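Local coordinates for protein ALKF (PDB 3ZBO) that is of unknown function but has affinity for branched DNA structures and is related to the HEAT-like repeat DNA glycosylases, at residues K46-A49 with K50-L54; F38-T42 with G43-P47. All blocks are in the same frame, centred on the assembly; numbering follows the deposited sequence.

Interaction 1: residues K46-A49 with K50-L54; sequences KPIA and KKIKL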
loop_
_atom_site.group_PDB
_atom_site.type_symbol
_atom_site.label_atom_id
_atom_site.label_comp_id
_atom_site.label_asym_id
_atom_site.label_seq_id
_atom_site.Cartn_x
_atom_site.Cartn_y
_atom_site.Cartn_z
ATOM N N LYS A 46 -15.543 -6.857 7.569
ATOM C CA LYS A 46 -16.288 -5.682 7.988
ATOM C C LYS A 46 -17.057 -5.903 9.288
ATOM O O LYS A 46 -16.871 -5.094 10.173
ATOM C CB LYS A 46 -17.162 -5.056 6.877
ATOM C CG LYS A 46 -17.638 -3.625 7.247
ATOM C CD LYS A 46 -17.635 -2.707 6.012
ATOM C CE LYS A 46 -17.923 -1.274 6.399
ATOM N NZ LYS A 46 -19.389 -1.117 6.578
ATOM N N PRO A 47 -17.806 -7.027 9.438
ATOM C CA PRO A 47 -18.486 -7.119 10.732
ATOM C C PRO A 47 -17.578 -7.228 11.947
ATOM O O PRO A 47 -17.904 -6.628 12.994
ATOM C CB PRO A 47 -19.269 -8.445 10.643
ATOM C CG PRO A 47 -19.319 -8.824 9.170
ATOM C CD PRO A 47 -18.020 -8.261 8.622
ATOM N N ILE A 48 -16.461 -7.981 11.835
ATOM C CA ILE A 48 -15.537 -8.070 13.004
ATOM C C ILE A 48 -14.899 -6.699 13.320
ATOM O O ILE A 48 -14.754 -6.333 14.482
ATOM C CB ILE A 48 -14.383 -9.083 12.774
ATOM C CG1 ILE A 48 -14.811 -10.403 12.129
ATOM C CG2 ILE A 48 -13.630 -9.316 14.093
ATOM C CD1 ILE A 48 -13.698 -11.411 12.032
ATOM N N ALA A 49 -14.548 -5.940 12.281
ATOM C CA ALA A 49 -13.886 -4.670 12.453
ATOM C C ALA A 49 -14.892 -3.673 13.115
ATOM O O ALA A 49 -14.497 -2.840 13.946
ATOM C CB ALA A 49 -13.444 -4.128 11.091
ATOM N N LYS A 50 -16.163 -3.730 12.695
ATOM C CA LYS A 50 -17.183 -2.829 13.274
ATOM C C LYS A 50 -17.339 -3.114 14.785
ATOM O O LYS A 50 -17.539 -2.149 15.592
ATOM C CB LYS A 50 -18.538 -2.942 12.524
ATOM C CG LYS A 50 -19.604 -1.936 13.116
ATOM C CD LYS A 50 -21.076 -2.188 12.615
ATOM C CE LYS A 50 -22.102 -2.295 13.802
ATOM N NZ LYS A 50 -22.583 -1.008 14.374
ATOM N N LYS A 51 -17.191 -4.370 15.190
ATOM C CA LYS A 51 -17.276 -4.712 16.632
ATOM C C LYS A 51 -16.078 -4.091 17.410
ATOM O O LYS A 51 -16.189 -3.531 18.526
ATOM C CB LYS A 51 -17.321 -6.235 16.901
ATOM C CG LYS A 51 -18.578 -7.041 16.417
ATOM C CD LYS A 51 -18.594 -8.489 17.014
ATOM C CE LYS A 51 -18.870 -9.664 16.000
ATOM N NZ LYS A 51 -17.583 -10.387 15.577
ATOM N N ILE A 52 -14.899 -4.162 16.802
ATOM C CA ILE A 52 -13.687 -3.853 17.558
ATOM C C ILE A 52 -13.320 -2.379 17.562
ATOM O O ILE A 52 -12.839 -1.865 18.578
ATOM C CB ILE A 52 -12.510 -4.730 17.011
ATOM C CG1 ILE A 52 -12.787 -6.185 17.338
ATOM C CG2 ILE A 52 -11.147 -4.175 17.578
ATOM C CD1 ILE A 52 -11.864 -7.149 16.561
ATOM N N LYS A 53 -13.537 -1.720 16.428
ATOM C CA LYS A 53 -13.230 -0.337 16.147
ATOM C C LYS A 53 -11.716 -0.237 16.195
ATOM O O LYS A 53 -11.088 -0.923 15.363
ATOM C CB LYS A 53 -13.947 0.681 17.056
ATOM C CG LYS A 53 -15.488 0.776 16.787
ATOM C CD LYS A 53 -16.275 1.012 18.094
ATOM C CE LYS A 53 -17.780 1.160 17.793
ATOM N NZ LYS A 53 -18.308 -0.184 17.336
ATOM N N LEU A 54 -11.145 0.544 17.109
ATOM C CA LEU A 54 -9.675 0.681 17.218
ATOM C C LEU A 54 -9.185 -0.066 18.479
ATOM O O LEU A 54 -9.808 0.017 19.578
ATOM C CB LEU A 54 -9.185 2.159 17.168
ATOM C CG LEU A 54 -9.657 3.018 15.928
ATOM C CD1 LEU A 54 -8.718 4.177 15.686
ATOM C CD2 LEU A 54 -9.740 2.273 14.549
HETATM O O HOH W 1 -11.858 -1.145 12.908
#
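Four successive i-to-i+4 bonds join the carbonyls of K46, P47, I48 and A49 to the amides of K50, K51, I52 and K53, and the outer two are the straightest, at 159° for K50 N to K46 O (3.0 Å) and 163° for K53 N to A49 O (2.9 Å). On one face of this helix, I48 and I52 stand one turn apart and lean the same way, with I48 CG2 3.7 Å from I52 CD1. I48 CG2, anti to the backbone N and beside its own carbonyl carbon, is the branch turned to I52. I52 CG1 also comes to 3.5 Å from I48 O. The same two isoleucines reach outward to L16 and V12 of helix 9-19 and to F73 of helix 68-77, so this is the inward face of a short helix, which rests on helices 9-19 and 68-77, consistent with the largely helical, HEAT-like fold of the AlkD family. The surface side is lysine-rich. K51 lays its CG alongside P47 O at 3.5 Å, and its chain then bends at the third and fourth torsions to carry NZ into a salt bridge with E15. At the C-terminal end, K53 leaves the helical conformation with a positive phi of 65° and folds its side chain back, so that K53 NZ donates to K50 O at 2.7 Å, almost in line with the carbonyl. This bond supplies the last turn's K50 carbonyl with a donor that probably carries a positive charge.

Interaction 2: residues F38-T42 with G43-P47; sequences FGVAT and GAMKP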
loop_
_atom_site.group_PDB
_atom_site.type_symbol
_atom_site.label_atom_id
_atom_site.label_comp_id
_atom_site.label_asym_id
_atom_site.label_seq_id
_atom_site.Cartn_x
_atom_site.Cartn_y
_atom_site.Cartn_z
ATOM N N PHE A 38 -4.836 -17.809 6.047
ATOM C CA PHE A 38 -6.125 -18.412 5.945
ATOM C C PHE A 38 -6.844 -18.092 4.630
ATOM O O PHE A 38 -7.682 -18.922 4.163
ATOM C CB PHE A 38 -7.064 -17.933 7.036
ATOM C CG PHE A 38 -6.606 -18.169 8.472
ATOM C CD1 PHE A 38 -5.953 -19.330 8.871
ATOM C CD2 PHE A 38 -6.833 -17.157 9.403
ATOM C CE1 PHE A 38 -5.595 -19.533 10.234
ATOM C CE2 PHE A 38 -6.450 -17.334 10.775
ATOM C CZ PHE A 38 -5.872 -18.504 11.152
ATOM N N GLY A 39 -6.587 -16.916 4.032
ATOM C CA GLY A 39 -7.292 -16.614 2.799
ATOM C C GLY A 39 -8.637 -15.977 3.084
ATOM O O GLY A 39 -9.729 -16.410 2.585
ATOM N N VAL A 40 -8.636 -14.823 3.743
ATOM C CA VAL A 40 -9.897 -14.128 4.069
ATOM C C VAL A 40 -10.179 -12.976 3.127
ATOM O O VAL A 40 -9.366 -12.068 3.004
ATOM C CB VAL A 40 -9.856 -13.588 5.536
ATOM C CG1 VAL A 40 -11.154 -12.837 5.893
ATOM C CG2 VAL A 40 -9.562 -14.725 6.528
ATOM N N ALA A 41 -11.312 -12.970 2.386
ATOM C CA ALA A 41 -11.600 -11.840 1.536
ATOM C C ALA A 41 -11.818 -10.651 2.430
ATOM O O ALA A 41 -12.497 -10.751 3.469
ATOM C CB ALA A 41 -12.874 -12.103 0.790
ATOM N N THR A 42 -11.271 -9.501 2.038
ATOM C CA THR A 42 -11.325 -8.313 2.912
ATOM C C THR A 42 -12.747 -7.875 3.278
ATOM O O THR A 42 -12.985 -7.443 4.392
ATOM C CB THR A 42 -10.492 -7.157 2.434
ATOM O OG1 THR A 42 -11.020 -6.667 1.200
ATOM C CG2 THR A 42 -8.998 -7.575 2.259
ATOM N N GLY A 43 -13.712 -8.023 2.376
ATOM C CA GLY A 43 -15.040 -7.510 2.778
ATOM C C GLY A 43 -15.619 -8.355 3.912
ATOM O O GLY A 43 -16.505 -7.857 4.681
ATOM N N ALA A 44 -15.167 -9.597 4.024
ATOM C CA ALA A 44 -15.643 -10.482 5.088
ATOM C C ALA A 44 -15.177 -10.001 6.463
ATOM O O ALA A 44 -15.730 -10.406 7.474
ATOM C CB ALA A 44 -15.249 -11.962 4.830
ATOM N N MET A 45 -14.193 -9.093 6.497
ATOM C CA MET A 45 -13.767 -8.540 7.769
ATOM C C MET A 45 -14.618 -7.425 8.366
ATOM O O MET A 45 -14.424 -7.121 9.539
ATOM C CB MET A 45 -12.294 -8.026 7.621
ATOM C CG MET A 45 -11.407 -9.205 7.255
ATOM S SD MET A 45 -9.703 -8.498 6.919
ATOM C CE MET A 45 -8.785 -9.971 6.590
ATOM N N LYS A 46 -15.543 -6.857 7.569
ATOM C CA LYS A 46 -16.288 -5.682 7.988
ATOM C C LYS A 46 -17.057 -5.903 9.288
ATOM O O LYS A 46 -16.871 -5.094 10.173
ATOM C CB LYS A 46 -17.162 -5.056 6.877
ATOM C CG LYS A 46 -17.638 -3.625 7.247
ATOM C CD LYS A 46 -17.635 -2.707 6.012
ATOM C CE LYS A 46 -17.923 -1.274 6.399
ATOM N NZ LYS A 46 -19.389 -1.117 6.578
ATOM N N PRO A 47 -17.806 -7.027 9.438
ATOM C CA PRO A 47 -18.486 -7.119 10.732
ATOM C C PRO A 47 -17.578 -7.228 11.947
ATOM O O PRO A 47 -17.904 -6.628 12.994
ATOM C CB PRO A 47 -19.269 -8.445 10.643
ATOM C CG PRO A 47 -19.319 -8.824 9.170
ATOM C CD PRO A 47 -18.020 -8.261 8.622
#
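The contact forms the entry into helix 46-52, where the loop residues A41 and T42 hand over to A44 and M45 through overlapping type I beta turns. A44 N donates to A41 O at 3.0 Å, and M45 N donates to T42 O at 2.9 Å; in both bonds the donor sits well above the carbonyl plane, 48° and 56° out of it, as is usual for bonds that close a tight i-to-i+3 turn. A third turn follows directly, with K46 N bonded to G43 O. Within the first turn the methyl of A44 lies near the carbonyl that its own amide binds, CB 3.3 Å from A41 O. On the buried side V40 and M45 cross at a slant. The thioether chain of M45 is extended beyond CG, with chi2 at 174°, and passes V40 CG1 at two points: M45 CG at 3.9 Å and the terminal methyl CE at 3.8 Å. V40 is hemmed in further by L19 of helix 9-19, and M45 by Y72, F73 and I76 of helix 68-77. The loop before the turns is fixed by D69, whose carboxylate accepts the amides of F38, G39 and V40. Such an approach, a loop that tightens through successive turns as its apolar side chains enter the core, is a loop-to-helix junction, consistent with the largely helical, HEAT-like fold of the AlkD relatives.

Overall arrangement
From the N terminus, the chain passes helices 9-19 and 22-30 and reaches the loop of interaction 2, which tightens into the turns at 41-46. Interaction 1 then takes over at K46 and P47, the two residues they share, and carries the helix to its end at I52, after which K53 turns out of it. Neither contact encloses or crosses the other; they run in series, with centres about 11 Å apart, and each closes only short local turns. Outside their own segments they lean on the same neighbours: loop and helix both pack on helices 9-19 and 68-77, on one side of the chain's centre.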